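Local coordinates for 450aa long hypothetical fmu protein (Pyrococcus horikoshii, PDB 2YXL), which probably transfers a methyl group from S-adenosyl-L-methionine to carbon 5 of cytosines in RNA, at residues A[326-332]-A[377-381]; A[397-401]-A[442-446]. One frame throughout, in Å; residues are numbered along the deposited sequence.

Contact 1: residues A[326-332]-A[377-381]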
loop_
_atom_site.group_PDB
_atom_site.type_symbol
_atom_site.label_atom_id
_atom_site.label_comp_id
_atom_site.label_asym_id
_atom_site.label_seq_id
_atom_site.Cartn_x
_atom_site.Cartn_y
_atom_site.Cartn_z
ATOM N N ILE A 326 -12.833 -0.572 -27.339
ATOM C CA ILE A 326 -13.832 -1.593 -27.023
ATOM C C ILE A 326 -15.247 -1.136 -27.387
ATOM O O ILE A 326 -16.170 -1.949 -27.462
ATOM C CB ILE A 326 -13.774 -2.020 -25.530
ATOM C CG1 ILE A 326 -13.905 -0.802 -24.605
ATOM C CG2 ILE A 326 -12.486 -2.797 -25.248
ATOM C CD1 ILE A 326 -14.312 -1.140 -23.182
ATOM N N GLY A 327 -15.404 0.168 -27.612
ATOM C CA GLY A 327 -16.689 0.743 -28.000
ATOM C C GLY A 327 -17.076 1.955 -27.175
ATOM O O GLY A 327 -16.431 2.261 -26.170
ATOM N N GLU A 328 -18.132 2.643 -27.606
ATOM C CA GLU A 328 -18.648 3.813 -26.899
ATOM C C GLU A 328 -19.442 3.374 -25.664
ATOM O O GLU A 328 -18.849 2.986 -24.659
ATOM C CB GLU A 328 -19.499 4.680 -27.836
ATOM C CG GLU A 328 -19.595 6.152 -27.429
ATOM C CD GLU A 328 -18.402 6.984 -27.882
ATOM O OE1 GLU A 328 -18.048 7.946 -27.169
ATOM O OE2 GLU A 328 -17.821 6.686 -28.949
ATOM N N GLU A 329 -20.771 3.419 -25.742
ATOM C CA GLU A 329 -21.631 3.030 -24.623
ATOM C C GLU A 329 -21.822 1.513 -24.588
ATOM O O GLU A 329 -22.881 0.997 -24.955
ATOM C CB GLU A 329 -22.981 3.752 -24.700
ATOM C CG GLU A 329 -22.899 5.268 -24.539
ATOM C CD GLU A 329 -24.251 5.954 -24.656
ATOM O OE1 GLU A 329 -24.495 6.914 -23.898
ATOM O OE2 GLU A 329 -25.071 5.539 -25.504
ATOM N N VAL A 330 -20.788 0.806 -24.134
ATOM C CA VAL A 330 -20.757 -0.656 -24.202
ATOM C C VAL A 330 -20.717 -1.340 -22.824
ATOM O O VAL A 330 -20.886 -2.557 -22.728
ATOM C CB VAL A 330 -19.584 -1.147 -25.110
ATOM C CG1 VAL A 330 -18.255 -1.156 -24.351
ATOM C CG2 VAL A 330 -19.887 -2.520 -25.708
ATOM N N ALA A 331 -20.507 -0.559 -21.766
ATOM C CA ALA A 331 -20.348 -1.119 -20.422
ATOM C C ALA A 331 -21.585 -0.953 -19.543
ATOM O O ALA A 331 -22.071 0.164 -19.343
ATOM C CB ALA A 331 -19.123 -0.524 -19.738
ATOM N N ASP A 332 -22.081 -2.077 -19.023
ATOM C CA ASP A 332 -23.181 -2.091 -18.057
ATOM C C ASP A 332 -22.780 -1.359 -16.787
ATOM O O ASP A 332 -23.581 -0.636 -16.198
ATOM C CB ASP A 332 -23.587 -3.526 -17.718
ATOM C CG ASP A 332 -24.449 -4.159 -18.787
ATOM O OD1 ASP A 332 -24.101 -5.267 -19.244
ATOM O OD2 ASP A 332 -25.472 -3.554 -19.172
ATOM N N ARG A 377 -18.002 7.981 -20.912
ATOM C CA ARG A 377 -18.409 7.655 -22.276
ATOM C C ARG A 377 -18.535 6.146 -22.526
ATOM O O ARG A 377 -19.075 5.731 -23.553
ATOM C CB ARG A 377 -17.455 8.316 -23.279
ATOM C CG ARG A 377 -17.611 9.836 -23.361
ATOM C CD ARG A 377 -16.339 10.550 -23.816
ATOM N NE ARG A 377 -16.015 10.304 -25.222
ATOM C CZ ARG A 377 -14.841 9.855 -25.661
ATOM N NH1 ARG A 377 -13.851 9.606 -24.811
ATOM N NH2 ARG A 377 -14.651 9.663 -26.960
ATOM N N LEU A 378 -18.051 5.338 -21.582
ATOM C CA LEU A 378 -18.164 3.878 -21.663
ATOM C C LEU A 378 -19.477 3.347 -21.083
ATOM O O LEU A 378 -19.923 2.252 -21.436
ATOM C CB LEU A 378 -16.980 3.197 -20.970
ATOM C CG LEU A 378 -15.589 3.260 -21.607
ATOM C CD1 LEU A 378 -14.555 2.768 -20.612
ATOM C CD2 LEU A 378 -15.513 2.452 -22.890
ATOM N N VAL A 379 -20.091 4.135 -20.203
ATOM C CA VAL A 379 -21.291 3.725 -19.471
ATOM C C VAL A 379 -22.545 3.764 -20.346
ATOM O O VAL A 379 -22.789 4.745 -21.049
ATOM C CB VAL A 379 -21.517 4.615 -18.217
ATOM C CG1 VAL A 379 -22.604 4.036 -17.331
ATOM C CG2 VAL A 379 -20.235 4.763 -17.421
ATOM N N LYS A 380 -23.327 2.685 -20.291
ATOM C CA LYS A 380 -24.645 2.618 -20.926
ATOM C C LYS A 380 -25.622 3.562 -20.214
ATOM O O LYS A 380 -25.427 3.869 -19.037
ATOM C CB LYS A 380 -25.189 1.186 -20.878
ATOM C CG LYS A 380 -24.417 0.178 -21.709
ATOM C CD LYS A 380 -25.025 -1.207 -21.576
ATOM C CE LYS A 380 -24.212 -2.247 -22.327
ATOM N NZ LYS A 380 -24.855 -3.589 -22.290
ATOM N N PRO A 381 -26.669 4.034 -20.925
ATOM C CA PRO A 381 -27.698 4.885 -20.308
ATOM C C PRO A 381 -28.192 4.388 -18.941
ATOM O O PRO A 381 -28.303 5.183 -18.006
ATOM C CB PRO A 381 -28.828 4.857 -21.336
ATOM C CG PRO A 381 -28.127 4.703 -22.632
ATOM C CD PRO A 381 -26.936 3.823 -22.363
#
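This is a short parallel beta contact in the Rossmann-like fold of a class I methyltransferase. It joins the start of strand 331-337 to the chain leaving helix 361-376, just ahead of strand 383-389. These two strands run parallel and are neighbours in the sheet, so the contact lies within a beta-alpha-beta crossover. Two backbone hydrogen bonds make the bridge: Ala331 N gives to Leu378 O at 2.9 Å, and Lys380 N gives to Ala331 O at 3.0 Å. Ala331 and Val379 are thus paired, with CA atoms 5.0 Å apart. Before the bridge the chain bends in an inverse gamma turn centred on Glu329. The turn brings Val330 N to 3.2 Å from Leu378 O, a weak second bond to that carbonyl. Glu328 O faces Leu378 CA at 3.2 Å in a CA-H...O contact. Gly327 has backbone angles at which a CB would clash with the preceding carbonyl.

Leu378 is the main apolar piece. Its CD2 lies 3.8 Å from Ile326 CD1, and its CB is 4.5 Å from Ala331 CB. Val264 of the adjoining strand touches both Ile326 and Ala331. Charges line the more open parts. Glu328 OE1 and Arg377 NE form a long salt bridge at 3.7 Å, with the oxygen well out of the guanidinium plane. Glu329 pairs with Lys448, near the chain end. Asp332 OD1 accepts a hydrogen bond from Thr262 N, while Asp332 OD2 forms a salt bridge with Lys380 NZ at 3.2 Å.

Contact 2: residues A[397-401]-A[442-446]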
loop_
_atom_site.group_PDB
_atom_site.type_symbol
_atom_site.label_atom_id
_atom_site.label_comp_id
_atom_site.label_asym_id
_atom_site.label_seq_id
_atom_site.Cartn_x
_atom_site.Cartn_y
_atom_site.Cartn_z
ATOM N N ASN A 397 -10.622 13.472 -4.778
ATOM C CA ASN A 397 -11.890 12.853 -4.426
ATOM C C ASN A 397 -13.115 13.734 -4.680
ATOM O O ASN A 397 -13.643 13.751 -5.796
ATOM C CB ASN A 397 -11.846 12.372 -2.972
ATOM C CG ASN A 397 -10.768 11.326 -2.731
ATOM O OD1 ASN A 397 -10.168 11.279 -1.659
ATOM N ND2 ASN A 397 -10.522 10.481 -3.725
ATOM N N GLU A 398 -13.556 14.458 -3.650
ATOM C CA GLU A 398 -14.771 15.282 -3.721
ATOM C C GLU A 398 -14.693 16.366 -4.797
ATOM O O GLU A 398 -15.693 16.675 -5.448
ATOM C CB GLU A 398 -15.091 15.909 -2.358
ATOM C CG GLU A 398 -15.676 14.934 -1.329
ATOM C CD GLU A 398 -14.619 14.199 -0.508
ATOM O OE1 GLU A 398 -14.997 13.524 0.473
ATOM O OE2 GLU A 398 -13.416 14.293 -0.830
ATOM N N LYS A 399 -13.499 16.929 -4.973
ATOM C CA LYS A 399 -13.236 17.937 -5.999
ATOM C C LYS A 399 -13.415 17.360 -7.404
ATOM O O LYS A 399 -14.026 17.995 -8.263
ATOM C CB LYS A 399 -11.823 18.501 -5.824
ATOM C CG LYS A 399 -11.398 19.545 -6.841
ATOM C CD LYS A 399 -9.911 19.819 -6.702
ATOM C CE LYS A 399 -9.483 21.067 -7.444
ATOM N NZ LYS A 399 -8.121 21.492 -7.020
ATOM N N ASN A 400 -12.892 16.154 -7.623
ATOM C CA ASN A 400 -13.005 15.471 -8.913
ATOM C C ASN A 400 -14.426 15.025 -9.269
ATOM O O ASN A 400 -14.755 14.869 -10.448
ATOM C CB ASN A 400 -12.051 14.277 -8.981
ATOM C CG ASN A 400 -10.638 14.672 -9.373
ATOM O OD1 ASN A 400 -10.366 15.825 -9.718
ATOM N ND2 ASN A 400 -9.729 13.706 -9.333
ATOM N N ILE A 401 -15.260 14.818 -8.251
ATOM C CA ILE A 401 -16.655 14.420 -8.461
ATOM C C ILE A 401 -17.547 15.636 -8.724
ATOM O O ILE A 401 -18.414 15.588 -9.598
ATOM C CB ILE A 401 -17.195 13.537 -7.294
ATOM C CG1 ILE A 401 -16.366 12.252 -7.161
ATOM C CG2 ILE A 401 -18.680 13.198 -7.478
ATOM C CD1 ILE A 401 -16.200 11.446 -8.458
ATOM N N PHE A 442 -11.993 6.264 -0.662
ATOM C CA PHE A 442 -13.066 7.123 -1.146
ATOM C C PHE A 442 -13.920 6.394 -2.170
ATOM O O PHE A 442 -13.401 5.656 -3.006
ATOM C CB PHE A 442 -12.490 8.404 -1.746
ATOM C CG PHE A 442 -13.535 9.357 -2.263
ATOM C CD1 PHE A 442 -14.284 10.136 -1.382
ATOM C CD2 PHE A 442 -13.764 9.481 -3.630
ATOM C CE1 PHE A 442 -15.240 11.016 -1.852
ATOM C CE2 PHE A 442 -14.722 10.362 -4.112
ATOM C CZ PHE A 442 -15.463 11.130 -3.220
ATOM N N TYR A 443 -15.232 6.611 -2.086
ATOM C CA TYR A 443 -16.208 5.969 -2.963
ATOM C C TYR A 443 -17.152 7.007 -3.563
ATOM O O TYR A 443 -17.681 7.865 -2.847
ATOM C CB TYR A 443 -17.050 4.944 -2.187
ATOM C CG TYR A 443 -16.271 3.939 -1.370
ATOM C CD1 TYR A 443 -15.740 4.286 -0.130
ATOM C CD2 TYR A 443 -16.094 2.630 -1.824
ATOM C CE1 TYR A 443 -15.034 3.372 0.627
ATOM C CE2 TYR A 443 -15.390 1.702 -1.071
ATOM C CZ TYR A 443 -14.864 2.082 0.155
ATOM O OH TYR A 443 -14.158 1.185 0.916
ATOM N N ALA A 444 -17.372 6.918 -4.874
ATOM C CA ALA A 444 -18.375 7.738 -5.546
ATOM C C ALA A 444 -19.107 6.908 -6.587
ATOM O O ALA A 444 -18.523 6.519 -7.601
ATOM C CB ALA A 444 -17.736 8.949 -6.183
ATOM N N LEU A 445 -20.380 6.626 -6.321
ATOM C CA LEU A 445 -21.199 5.842 -7.235
ATOM C C LEU A 445 -22.056 6.760 -8.105
ATOM O O LEU A 445 -22.746 7.653 -7.608
ATOM C CB LEU A 445 -22.061 4.822 -6.478
ATOM C CG LEU A 445 -22.783 3.739 -7.296
ATOM C CD1 LEU A 445 -21.800 2.809 -8.011
ATOM C CD2 LEU A 445 -23.733 2.935 -6.415
ATOM N N LEU A 446 -21.994 6.520 -9.410
ATOM C CA LEU A 446 -22.602 7.393 -10.401
ATOM C C LEU A 446 -23.408 6.563 -11.386
ATOM O O LEU A 446 -23.008 5.456 -11.737
ATOM C CB LEU A 446 -21.506 8.166 -11.149
ATOM C CG LEU A 446 -20.453 8.874 -10.285
ATOM C CD1 LEU A 446 -19.072 8.856 -10.935
ATOM C CD2 LEU A 446 -20.893 10.293 -9.947
#
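Helix 398-407 packs its first turn on strand 441-447. This strand runs antiparallel to 383-389, as the last strand of the class I methyltransferase sheet does. Phe442, Ala444 and Leu446 point toward the helix, while Tyr443 points away. The large Phe442 and the small Ala444 give this face a ridge and a hollow. Ile401 fills the hollow: its CG1 is 3.7 Å from Ala444 CB and 3.9 Å from Phe442 CE2, at the edge of the ring. Its CG2 reaches Leu446 CD2 at 4.4 Å. Asn397, at the N-cap position, covers a face of the same ring. Its CB stands 3.4 Å from the Phe442 ring centroid and 8° off the ring normal, a CH-pi contact. Phe442 is therefore met on a face by Asn397 and at its edge by Ile401. Glu398 OE1 also comes to 3.4 Å from Phe442 CE1, but its bonds lie outside: a hydrogen bond from Phe424 N and a salt bridge to Arg430. The two segments share no hydrogen bond and bury 284 Å² between them. The chemistry implies that helix and strand meet here by apolar fit and CH-pi contact, while the buried Glu398 charge is met by neighbouring residues.

Both contacts reach the same methyltransferase sheet and follow one another along the chain. Contact 1 is near the start of strand 331-337. Contact 2 packs a helix on strand 441-447. Strand 383-389 lies between these two strands and pairs with each. The contact centres are 20 Å apart; the nearest atoms are about 6 Å apart and do not touch. Neither contact holds the bound sinefungin. The side chain of Leu378 is about 11 Å from sinefungin, and the side chain of Asn397 is also about 11 Å from sinefungin. Contact 2 is nearer the predicted catalytic residue: the side chain of Phe442 is about 8 Å from that of Cys390, the predicted nucleophile, and about 9 Å from that of Asp337.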